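FAD:protein FMN transferase (Pseudomonas stutzeri ATCC 14405 = CCUG 16156, PDB 5MGY) probably catalyses the magnesium-dependent transfer of FMN from FAD to threonine side chains of target proteins, releasing AMP. Local coordinates at residues A86-F98 / L268-L280. Residues are numbered along the deposited sequence; the frame is centred on the assembly and turned at random.
Sequences AGSQLSADSDGAF and LRADGLSTALMVL. Unlike the reference sequence in segment 86-98: Ser88 (reference Gly). With MG (magnesium ion), chain I.
Asp93 and Arg269 form the salt bridge across this contact, with OD2 of Asp93 2.7 Å from NH1 of Arg269. The bond is weak in direction: its N-H...O angle is 127°, and carboxylate and guanidinium planes are steeply inclined to each other, so the two groups do not pair flat. The other carboxylate oxygen is served from its own helix, Gln89 NE2 reaching Asp93 OD1 on the syn side at 3.0 Å. Leu90 CD2 lies over one face of the guanidinium and also meets Leu273 CD2 at 3.7 Å. With CG anti to its carbonyl carbon (chi1 -81°), Leu90 enters a hole formed by Leu268, Arg269, Gly272 and Leu273, a knob-into-hole fit; its CD1 lies against Gly272 CA, where the helix has no side chain. That same CD1 sits above the rim of the Phe98 ring, whose edge faces Gly272 O.

Beyond the helix end, Ser94 OG joins two backbone groups, its hydroxyl donating to Leu90 O (3.0 Å) and its oxygen accepting from Phe98 N (3.1 Å), while its CB touches Ala276 CB. An alanine here would retain that methyl contact but is likely to leave Phe98 N without this acceptor and the turn less firmly tied to the helix. Ser91 O accepts from Ser94 N and Gly96 N, arriving from opposite faces of its plane. The type I' turn from Ser94 to Ala97 brings Ala97 CB to 3.8 Å from Leu280 CG.

Elsewhere on helix 267-292, Asp271 O accepts from both N and OG1 of Thr275, while Asp271 OD1 accepts from Gly161 N. Helix 78-93 packs against helix 267-292 at a crossing angle of -41°, and helix 267-292, through Asp271 OD2 and Thr275 OG1, together with Ser157 O, carries the magnesium site of this ApbE-family flavin transferase.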
loop_
_atom_site.group_PDB
_atom_site.type_symbol
_atom_site.label_atom_id
_atom_site.label_comp_id
_atom_site.label_asym_id
_atom_site.label_seq_id
_atom_site.Cartn_x
_atom_site.Cartn_y
_atom_site.Cartn_z
ATOM N N ALA A 86 -9.386 9.431 -0.583
ATOM C CA ALA A 86 -9.235 8.186 0.105
ATOM C C ALA A 86 -8.246 8.358 1.230
ATOM O O ALA A 86 -8.462 7.786 2.294
ATOM C CB ALA A 86 -8.787 7.087 -0.833
ATOM N N GLY A 87 -7.180 9.129 0.976
ATOM C CA GLY A 87 -6.121 9.381 1.951
ATOM C C GLY A 87 -6.636 10.147 3.155
ATOM O O GLY A 87 -6.185 9.946 4.281
ATOM N N SER A 88 -7.572 11.045 2.897
ATOM C CA SER A 88 -8.096 11.884 3.942
ATOM C C SER A 88 -8.856 11.040 4.983
ATOM O O SER A 88 -8.817 11.331 6.196
ATOM C CB SER A 88 -9.010 12.939 3.315
ATOM O OG SER A 88 -9.420 13.898 4.274
ATOM N N GLN A 89 -9.556 10.020 4.474
ATOM C CA GLN A 89 -10.375 9.136 5.248
ATOM C C GLN A 89 -9.462 8.212 6.001
ATOM O O GLN A 89 -9.619 7.983 7.188
ATOM C CB GLN A 89 -11.260 8.325 4.321
ATOM C CG GLN A 89 -12.253 7.430 5.026
ATOM C CD GLN A 89 -13.349 8.254 5.686
ATOM O OE1 GLN A 89 -14.076 8.946 5.010
ATOM N NE2 GLN A 89 -13.457 8.187 7.006
ATOM N N LEU A 90 -8.487 7.672 5.311
ATOM C CA LEU A 90 -7.512 6.858 5.979
ATOM C C LEU A 90 -6.884 7.630 7.135
ATOM O O LEU A 90 -6.680 7.089 8.195
ATOM C CB LEU A 90 -6.438 6.427 5.003
ATOM C CG LEU A 90 -6.819 5.237 4.152
ATOM C CD1 LEU A 90 -5.879 5.135 2.961
ATOM C CD2 LEU A 90 -6.733 3.957 4.986
ATOM N N SER A 91 -6.588 8.902 6.923
ATOM C CA SER A 91 -5.972 9.705 7.986
ATOM C C SER A 91 -6.896 9.773 9.178
ATOM O O SER A 91 -6.481 9.459 10.298
ATOM C CB SER A 91 -5.622 11.133 7.550
ATOM O OG SER A 91 -5.064 11.850 8.648
ATOM N N ALA A 92 -8.144 10.155 8.925
ATOM C CA ALA A 92 -9.152 10.202 9.985
ATOM C C ALA A 92 -9.323 8.817 10.716
ATOM O O ALA A 92 -9.249 8.732 11.940
ATOM C CB ALA A 92 -10.475 10.724 9.441
ATOM N N ASP A 93 -9.475 7.734 9.973
ATOM C CA ASP A 93 -9.674 6.443 10.589
ATOM C C ASP A 93 -8.462 5.940 11.376
ATOM O O ASP A 93 -8.646 5.117 12.251
ATOM C CB ASP A 93 -10.020 5.400 9.526
ATOM C CG ASP A 93 -11.282 5.737 8.758
ATOM O OD1 ASP A 93 -11.989 6.698 9.157
ATOM O OD2 ASP A 93 -11.551 5.044 7.739
ATOM N N SER A 94 -7.254 6.419 11.088
ATOM C CA SER A 94 -6.041 5.909 11.747
ATOM C C SER A 94 -5.395 6.930 12.700
ATOM O O SER A 94 -4.192 6.881 12.911
ATOM C CB SER A 94 -5.028 5.487 10.687
ATOM O OG SER A 94 -4.398 6.630 10.129
ATOM N N ASP A 95 -6.190 7.863 13.243
ATOM C CA ASP A 95 -5.704 8.895 14.148
ATOM C C ASP A 95 -4.453 9.596 13.662
ATOM O O ASP A 95 -3.567 9.800 14.450
ATOM C CB ASP A 95 -5.438 8.301 15.534
ATOM C CG ASP A 95 -6.712 7.827 16.231
ATOM O OD1 ASP A 95 -7.811 8.363 15.991
ATOM O OD2 ASP A 95 -6.623 6.915 17.063
ATOM N N GLY A 96 -4.387 9.937 12.364
ATOM C CA GLY A 96 -3.245 10.653 11.749
ATOM C C GLY A 96 -1.981 9.845 11.441
ATOM O O GLY A 96 -0.981 10.355 10.970
ATOM N N ALA A 97 -2.000 8.561 11.720
ATOM C CA ALA A 97 -0.841 7.722 11.381
ATOM C C ALA A 97 -0.616 7.631 9.849
ATOM O O ALA A 97 0.495 7.446 9.408
ATOM C CB ALA A 97 -1.005 6.343 11.990
ATOM N N PHE A 98 -1.688 7.765 9.087
ATOM C CA PHE A 98 -1.625 7.816 7.636
ATOM C C PHE A 98 -1.553 9.262 7.190
ATOM O O PHE A 98 -2.476 10.040 7.478
ATOM C CB PHE A 98 -2.854 7.137 6.974
ATOM C CG PHE A 98 -2.772 7.096 5.483
ATOM C CD1 PHE A 98 -2.211 6.010 4.833
ATOM C CD2 PHE A 98 -3.166 8.187 4.721
ATOM C CE1 PHE A 98 -2.078 5.986 3.448
ATOM C CE2 PHE A 98 -3.019 8.177 3.341
ATOM C CZ PHE A 98 -2.478 7.072 2.702
ATOM N N LEU A 268 -6.850 -0.958 -1.785
ATOM C CA LEU A 268 -6.348 0.390 -1.531
ATOM C C LEU A 268 -6.259 0.582 0.003
ATOM O O LEU A 268 -5.178 0.896 0.562
ATOM C CB LEU A 268 -7.285 1.427 -2.197
ATOM C CG LEU A 268 -6.823 2.889 -2.200
ATOM C CD1 LEU A 268 -7.635 3.773 -3.121
ATOM C CD2 LEU A 268 -6.784 3.485 -0.797
ATOM N N ARG A 269 -7.398 0.391 0.661
ATOM C CA ARG A 269 -7.511 0.380 2.153
ATOM C C ARG A 269 -6.511 -0.531 2.871
ATOM O O ARG A 269 -5.855 -0.087 3.821
ATOM C CB ARG A 269 -8.977 0.114 2.603
ATOM C CG ARG A 269 -9.794 1.368 2.278
ATOM C CD ARG A 269 -11.026 1.674 3.083
ATOM N NE ARG A 269 -10.841 1.824 4.546
ATOM C CZ ARG A 269 -10.558 2.942 5.200
ATOM N NH1 ARG A 269 -10.496 2.923 6.516
ATOM N NH2 ARG A 269 -10.296 4.070 4.571
ATOM N N ALA A 270 -6.310 -1.738 2.365
ATOM C CA ALA A 270 -5.306 -2.600 2.963
ATOM C C ALA A 270 -3.902 -1.999 2.882
ATOM O O ALA A 270 -3.140 -2.129 3.791
ATOM C CB ALA A 270 -5.321 -4.002 2.334
ATOM N N ASP A 271 -3.569 -1.336 1.782
ATOM C CA ASP A 271 -2.219 -0.804 1.547
ATOM C C ASP A 271 -2.006 0.366 2.508
ATOM O O ASP A 271 -0.873 0.602 3.004
ATOM C CB ASP A 271 -2.061 -0.431 0.027
ATOM C CG ASP A 271 -0.591 -0.273 -0.451
ATOM O OD1 ASP A 271 -0.387 0.215 -1.606
ATOM O OD2 ASP A 271 0.368 -0.582 0.304
ATOM N N GLY A 272 -3.119 1.079 2.740
ATOM C CA GLY A 272 -3.126 2.264 3.530
ATOM C C GLY A 272 -3.023 1.921 5.000
ATOM O O GLY A 272 -2.109 2.396 5.700
ATOM N N LEU A 273 -3.977 1.104 5.468
ATOM C CA LEU A 273 -4.030 0.673 6.881
ATOM C C LEU A 273 -2.775 -0.084 7.227
ATOM O O LEU A 273 -2.123 0.198 8.194
ATOM C CB LEU A 273 -5.249 -0.168 7.177
ATOM C CG LEU A 273 -6.584 0.598 6.956
ATOM C CD1 LEU A 273 -7.767 -0.365 7.078
ATOM C CD2 LEU A 273 -6.746 1.753 7.918
ATOM N N SER A 274 -2.376 -0.995 6.401
ATOM C CA SER A 274 -1.056 -1.580 6.560
ATOM C C SER A 274 0.055 -0.563 6.845
ATOM O O SER A 274 0.833 -0.752 7.759
ATOM C CB SER A 274 -0.681 -2.397 5.313
ATOM O OG SER A 274 0.633 -2.833 5.427
ATOM N N THR A 275 0.139 0.494 6.047
ATOM C CA THR A 275 1.149 1.551 6.297
ATOM C C THR A 275 0.985 2.236 7.682
ATOM O O THR A 275 1.990 2.597 8.315
ATOM C CB THR A 275 1.141 2.609 5.150
ATOM O OG1 THR A 275 1.579 1.987 3.943
ATOM C CG2 THR A 275 2.081 3.778 5.423
ATOM N N ALA A 276 -0.271 2.427 8.085
ATOM C CA ALA A 276 -0.645 3.141 9.298
ATOM C C ALA A 276 -0.301 2.326 10.538
ATOM O O ALA A 276 0.162 2.872 11.571
ATOM C CB ALA A 276 -2.141 3.401 9.303
ATOM N N LEU A 277 -0.564 1.023 10.433
ATOM C CA LEU A 277 -0.294 0.084 11.509
ATOM C C LEU A 277 1.192 -0.015 11.749
ATOM O O LEU A 277 1.601 -0.054 12.891
ATOM C CB LEU A 277 -0.904 -1.300 11.217
ATOM C CG LEU A 277 -2.409 -1.265 11.273
ATOM C CD1 LEU A 277 -2.977 -2.661 11.129
ATOM C CD2 LEU A 277 -2.910 -0.605 12.573
ATOM N N MET A 278 1.995 -0.004 10.695
ATOM C CA MET A 278 3.446 -0.049 10.833
ATOM C C MET A 278 3.995 1.280 11.387
ATOM O O MET A 278 5.072 1.297 11.999
ATOM C CB MET A 278 4.094 -0.367 9.492
ATOM C CG MET A 278 5.606 -0.177 9.428
ATOM S SD MET A 278 6.570 -1.236 10.514
ATOM C CE MET A 278 6.516 -2.769 9.625
ATOM N N VAL A 279 3.304 2.387 11.132
ATOM C CA VAL A 279 3.689 3.606 11.766
ATOM C C VAL A 279 3.444 3.391 13.240
ATOM O O VAL A 279 4.329 3.609 14.030
ATOM C CB VAL A 279 2.910 4.833 11.222
ATOM C CG1 VAL A 279 3.049 6.070 12.136
ATOM C CG2 VAL A 279 3.362 5.105 9.779
ATOM N N LEU A 280 2.250 2.945 13.587
ATOM C CA LEU A 280 1.761 2.997 14.979
ATOM C C LEU A 280 2.563 2.096 15.911
ATOM O O LEU A 280 2.795 2.439 17.075
ATOM C CB LEU A 280 0.236 2.642 15.076
ATOM C CG LEU A 280 -0.739 3.777 14.740
ATOM C CD1 LEU A 280 -2.159 3.237 14.674
ATOM C CD2 LEU A 280 -0.612 4.928 15.737
HETATM MG MG MG I . 1.662 0.866 1.677
#